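Local structure of B12-binding domain-containing protein (Kitasatospora setae, 6WTE) at residues G371-P383 / F397-L411. The protein is a cobalamin-binding member of the radical SAM family that carries a [4Fe-4S] cluster and probably acts as a methyltransferase by a non-radical route. Sequence-based numbering, arbitrary orientation.
With EDO (1,2-ethanediol), chain K.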
loop_
_atom_site.group_PDB
_atom_site.type_symbol
_atom_site.label_atom_id
_atom_site.label_comp_id
_atom_site.label_asym_id
_atom_site.label_seq_id
_atom_site.Cartn_x
_atom_site.Cartn_y
_atom_site.Cartn_z
ATOM N N GLY A 371 -13.978 11.079 -21.365
ATOM C CA GLY A 371 -14.384 9.693 -21.244
ATOM C C GLY A 371 -13.518 8.883 -20.309
ATOM O O GLY A 371 -13.399 7.666 -20.477
ATOM N N ILE A 372 -12.898 9.537 -19.334
ATOM C CA ILE A 372 -12.080 8.876 -18.323
ATOM C C ILE A 372 -12.918 8.734 -17.065
ATOM O O ILE A 372 -13.475 9.722 -16.568
ATOM C CB ILE A 372 -10.799 9.676 -18.048
ATOM C CG1 ILE A 372 -9.915 9.686 -19.291
ATOM C CG2 ILE A 372 -10.044 9.123 -16.827
ATOM C CD1 ILE A 372 -8.763 10.653 -19.170
ATOM N N LEU A 373 -13.007 7.511 -16.552
ATOM C CA LEU A 373 -13.776 7.235 -15.351
ATOM C C LEU A 373 -13.062 7.809 -14.127
ATOM O O LEU A 373 -11.844 8.024 -14.123
ATOM C CB LEU A 373 -13.984 5.725 -15.184
ATOM C CG LEU A 373 -14.493 4.975 -16.424
ATOM C CD1 LEU A 373 -14.486 3.475 -16.198
ATOM C CD2 LEU A 373 -15.882 5.438 -16.782
ATOM N N THR A 374 -13.842 8.079 -13.086
ATOM C CA THR A 374 -13.331 8.727 -11.885
ATOM C C THR A 374 -13.827 8.022 -10.635
ATOM O O THR A 374 -15.011 7.687 -10.529
ATOM C CB THR A 374 -13.763 10.193 -11.823
ATOM O OG1 THR A 374 -15.173 10.272 -12.063
ATOM C CG2 THR A 374 -13.031 11.012 -12.871
ATOM N N MET A 375 -12.925 7.829 -9.677
ATOM C CA MET A 375 -13.300 7.409 -8.336
ATOM C C MET A 375 -12.785 8.441 -7.344
ATOM O O MET A 375 -11.573 8.663 -7.251
ATOM C CB MET A 375 -12.742 6.032 -7.998
ATOM C CG MET A 375 -13.059 5.650 -6.582
ATOM S SD MET A 375 -13.137 3.884 -6.389
ATOM C CE MET A 375 -13.434 3.777 -4.623
ATOM N N VAL A 376 -13.702 9.068 -6.611
ATOM C CA VAL A 376 -13.360 10.076 -5.609
ATOM C C VAL A 376 -13.483 9.452 -4.227
ATOM O O VAL A 376 -14.524 8.871 -3.892
ATOM C CB VAL A 376 -14.262 11.314 -5.737
ATOM C CG1 VAL A 376 -13.935 12.334 -4.645
ATOM C CG2 VAL A 376 -14.105 11.938 -7.111
ATOM N N GLU A 377 -12.438 9.604 -3.411
ATOM C CA GLU A 377 -12.361 8.984 -2.095
ATOM C C GLU A 377 -12.492 10.033 -0.998
ATOM O O GLU A 377 -11.928 11.126 -1.102
ATOM C CB GLU A 377 -11.041 8.233 -1.920
ATOM C CG GLU A 377 -10.755 7.246 -3.027
ATOM C CD GLU A 377 -11.050 5.822 -2.626
ATOM O OE1 GLU A 377 -11.898 5.613 -1.726
ATOM O OE2 GLU A 377 -10.433 4.911 -3.214
ATOM N N ALA A 378 -13.255 9.697 0.040
ATOM C CA ALA A 378 -13.375 10.509 1.242
ATOM C C ALA A 378 -13.012 9.678 2.467
ATOM O O ALA A 378 -13.250 8.468 2.509
ATOM C CB ALA A 378 -14.796 11.058 1.399
ATOM N N LEU A 379 -12.422 10.333 3.464
ATOM C CA LEU A 379 -12.091 9.687 4.733
ATOM C C LEU A 379 -12.722 10.491 5.857
ATOM O O LEU A 379 -12.467 11.692 5.981
ATOM C CB LEU A 379 -10.576 9.577 4.927
ATOM C CG LEU A 379 -10.125 9.063 6.297
ATOM C CD1 LEU A 379 -10.713 7.689 6.613
ATOM C CD2 LEU A 379 -8.601 9.038 6.371
ATOM N N PHE A 380 -13.557 9.839 6.662
ATOM C CA PHE A 380 -14.270 10.502 7.741
ATOM C C PHE A 380 -13.738 10.047 9.091
ATOM O O PHE A 380 -13.345 8.893 9.260
ATOM C CB PHE A 380 -15.773 10.221 7.663
ATOM C CG PHE A 380 -16.428 10.810 6.449
ATOM C CD1 PHE A 380 -16.144 12.112 6.059
ATOM C CD2 PHE A 380 -17.313 10.060 5.688
ATOM C CE1 PHE A 380 -16.740 12.659 4.939
ATOM C CE2 PHE A 380 -17.918 10.602 4.570
ATOM C CZ PHE A 380 -17.628 11.900 4.190
ATOM N N GLY A 381 -13.736 10.969 10.051
ATOM C CA GLY A 381 -13.309 10.669 11.405
ATOM C C GLY A 381 -11.987 11.281 11.821
ATOM O O GLY A 381 -11.534 11.022 12.942
ATOM N N MET A 382 -11.339 12.060 10.957
ATOM C CA MET A 382 -10.109 12.744 11.327
ATOM C C MET A 382 -10.425 13.833 12.354
ATOM O O MET A 382 -11.591 14.169 12.572
ATOM C CB MET A 382 -9.435 13.310 10.076
ATOM C CG MET A 382 -8.834 12.248 9.162
ATOM S SD MET A 382 -7.427 11.379 9.913
ATOM C CE MET A 382 -6.133 12.588 9.686
ATOM N N PRO A 383 -9.409 14.382 13.021
ATOM C CA PRO A 383 -9.672 15.383 14.068
ATOM C C PRO A 383 -10.487 16.551 13.526
ATOM O O PRO A 383 -10.186 17.101 12.462
ATOM C CB PRO A 383 -8.267 15.813 14.502
ATOM C CG PRO A 383 -7.418 14.601 14.233
ATOM C CD PRO A 383 -7.974 14.068 12.926
ATOM N N PHE A 397 -19.331 15.955 -2.349
ATOM C CA PHE A 397 -18.702 14.906 -3.149
ATOM C C PHE A 397 -19.712 14.212 -4.060
ATOM O O PHE A 397 -19.425 13.958 -5.234
ATOM C CB PHE A 397 -18.014 13.875 -2.247
ATOM C CG PHE A 397 -16.646 14.276 -1.791
ATOM C CD1 PHE A 397 -16.272 15.609 -1.720
ATOM C CD2 PHE A 397 -15.714 13.305 -1.438
ATOM C CE1 PHE A 397 -14.994 15.966 -1.284
ATOM C CE2 PHE A 397 -14.439 13.660 -1.005
ATOM C CZ PHE A 397 -14.083 14.992 -0.936
ATOM N N MET A 398 -20.896 13.885 -3.534
ATOM C CA MET A 398 -21.883 13.175 -4.338
ATOM C C MET A 398 -22.343 14.009 -5.528
ATOM O O MET A 398 -22.663 13.455 -6.587
ATOM C CB MET A 398 -23.074 12.769 -3.466
ATOM C CG MET A 398 -22.749 11.666 -2.469
ATOM S SD MET A 398 -22.268 10.132 -3.294
ATOM C CE MET A 398 -23.820 9.750 -4.102
ATOM N N ALA A 399 -22.358 15.337 -5.386
ATOM C CA ALA A 399 -22.772 16.205 -6.484
ATOM C C ALA A 399 -21.753 16.251 -7.616
ATOM O O ALA A 399 -22.080 16.756 -8.696
ATOM C CB ALA A 399 -23.041 17.620 -5.960
ATOM N N LEU A 400 -20.535 15.740 -7.398
ATOM C CA LEU A 400 -19.547 15.660 -8.474
ATOM C C LEU A 400 -19.987 14.721 -9.588
ATOM O O LEU A 400 -19.531 14.860 -10.728
ATOM C CB LEU A 400 -18.203 15.183 -7.923
ATOM C CG LEU A 400 -17.426 16.103 -6.988
ATOM C CD1 LEU A 400 -16.310 15.306 -6.341
ATOM C CD2 LEU A 400 -16.858 17.274 -7.773
ATOM N N ASP A 401 -20.843 13.748 -9.276
ATOM C CA ASP A 401 -21.215 12.695 -10.222
ATOM C C ASP A 401 -19.993 11.905 -10.689
ATOM O O ASP A 401 -19.886 11.523 -11.854
ATOM C CB ASP A 401 -21.980 13.262 -11.423
ATOM C CG ASP A 401 -23.430 13.562 -11.103
ATOM O OD1 ASP A 401 -23.868 13.227 -9.982
ATOM O OD2 ASP A 401 -24.128 14.136 -11.972
ATOM N N ALA A 402 -19.060 11.654 -9.772
ATOM C CA ALA A 402 -17.950 10.770 -10.092
ATOM C C ALA A 402 -18.479 9.382 -10.413
ATOM O O ALA A 402 -19.557 8.987 -9.959
ATOM C CB ALA A 402 -16.965 10.698 -8.929
ATOM N N THR A 403 -17.718 8.633 -11.211
ATOM C CA THR A 403 -18.158 7.285 -11.556
ATOM C C THR A 403 -18.438 6.488 -10.294
ATOM O O THR A 403 -19.491 5.856 -10.157
ATOM C CB THR A 403 -17.116 6.560 -12.409
ATOM O OG1 THR A 403 -16.689 7.406 -13.482
ATOM C CG2 THR A 403 -17.705 5.268 -12.969
ATOM N N VAL A 404 -17.500 6.521 -9.357
ATOM C CA VAL A 404 -17.658 5.903 -8.052
ATOM C C VAL A 404 -17.194 6.906 -7.009
ATOM O O VAL A 404 -16.210 7.627 -7.221
ATOM C CB VAL A 404 -16.863 4.582 -7.942
ATOM C CG1 VAL A 404 -16.977 3.995 -6.541
ATOM C CG2 VAL A 404 -17.360 3.568 -8.980
ATOM N N THR A 405 -17.910 6.964 -5.891
ATOM C CA THR A 405 -17.495 7.749 -4.735
ATOM C C THR A 405 -17.323 6.790 -3.566
ATOM O O THR A 405 -18.275 6.108 -3.176
ATOM C CB THR A 405 -18.525 8.834 -4.419
ATOM O OG1 THR A 405 -18.861 9.500 -5.636
ATOM C CG2 THR A 405 -17.950 9.855 -3.444
ATOM N N GLY A 406 -16.121 6.743 -3.011
ATOM C CA GLY A 406 -15.785 5.811 -1.944
ATOM C C GLY A 406 -15.620 6.553 -0.631
ATOM O O GLY A 406 -14.980 7.609 -0.584
ATOM N N PHE A 407 -16.200 5.996 0.427
ATOM C CA PHE A 407 -16.131 6.581 1.759
ATOM C C PHE A 407 -15.458 5.611 2.719
ATOM O O PHE A 407 -15.765 4.415 2.727
ATOM C CB PHE A 407 -17.526 6.932 2.278
ATOM C CG PHE A 407 -18.283 7.874 1.393
ATOM C CD1 PHE A 407 -18.071 9.241 1.473
ATOM C CD2 PHE A 407 -19.197 7.393 0.466
ATOM C CE1 PHE A 407 -18.762 10.115 0.657
ATOM C CE2 PHE A 407 -19.893 8.261 -0.351
ATOM C CZ PHE A 407 -19.678 9.626 -0.255
ATOM N N SER A 408 -14.542 6.136 3.526
ATOM C CA SER A 408 -13.863 5.374 4.562
ATOM C C SER A 408 -14.098 6.037 5.916
ATOM O O SER A 408 -14.390 7.232 5.995
ATOM C CB SER A 408 -12.360 5.274 4.276
ATOM O OG SER A 408 -12.111 4.601 3.051
ATOM N N LEU A 409 -13.952 5.250 6.989
ATOM C CA LEU A 409 -14.243 5.695 8.351
ATOM C C LEU A 409 -13.139 5.264 9.303
ATOM O O LEU A 409 -12.800 4.076 9.368
ATOM C CB LEU A 409 -15.572 5.125 8.860
ATOM C CG LEU A 409 -16.874 5.821 8.490
ATOM C CD1 LEU A 409 -18.054 4.945 8.885
ATOM C CD2 LEU A 409 -16.941 7.155 9.203
ATOM N N GLY A 410 -12.613 6.210 10.071
ATOM C CA GLY A 410 -11.613 5.898 11.071
ATOM C C GLY A 410 -10.219 5.772 10.481
ATOM O O GLY A 410 -10.026 5.633 9.274
ATOM N N LEU A 411 -9.218 5.819 11.363
ATOM C CA LEU A 411 -7.822 5.771 10.939
ATOM C C LEU A 411 -7.047 4.786 11.798
ATOM O O LEU A 411 -6.946 4.973 13.015
ATOM C CB LEU A 411 -7.170 7.155 11.028
ATOM C CG LEU A 411 -5.690 7.150 10.632
ATOM C CD1 LEU A 411 -5.543 6.759 9.171
ATOM C CD2 LEU A 411 -5.027 8.485 10.903
HETATM C C1 EDO K . -19.191 7.658 -15.391
HETATM O O1 EDO K . -18.515 8.684 -14.657
HETATM C C2 EDO K . -18.869 7.843 -16.866
HETATM O O2 EDO K . -19.431 6.751 -17.599
HETATM O O HOH W 1 -12.027 6.340 1.048
#
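Val-376, Phe-380 and Ala-378 give much of the surface where strands 373-380 and 404-409 pair in parallel. The strands join through helix 387-398, a beta-alpha-beta unit of the radical SAM core. Both backbone polar atoms of Val-376 bond to the partner strand: its N donates to Val-404 O, and its O accepts from Gly-406 N at 2.8 Å. Its two methyls part. CG1, anti to the backbone N (chi1 177°), reaches Phe-397 CD2 at 3.8 Å. CG2 meets Ala-402 CB at 3.6 Å. Ala-378 CB touches two rings, at Phe-397 CE2 (3.6 Å) and Phe-407 CD1 (3.7 Å). The Phe-380 and Phe-407 rings meet at their rims, neither over the other's face, with planes 17° apart and CE2 of Phe-380 3.4 Å from CD1 of Phe-407. Helix 387-398 covers both through Val-394. At the start of the pairing, two threonines swap bonds. Thr-374 N donates to Thr-403 OG1 at 3.0 Å, nearly straight at 172°. Thr-403 N donates to Thr-374 OG1 at 3.1 Å. A valine in place of Thr-403 would probably leave Thr-374 N without this acceptor. Towards helix 387-398 the contact is thus mostly apolar, while the threonine hydroxyls take up backbone N-H groups and a water links Glu-377 to Ser-408 on the other face.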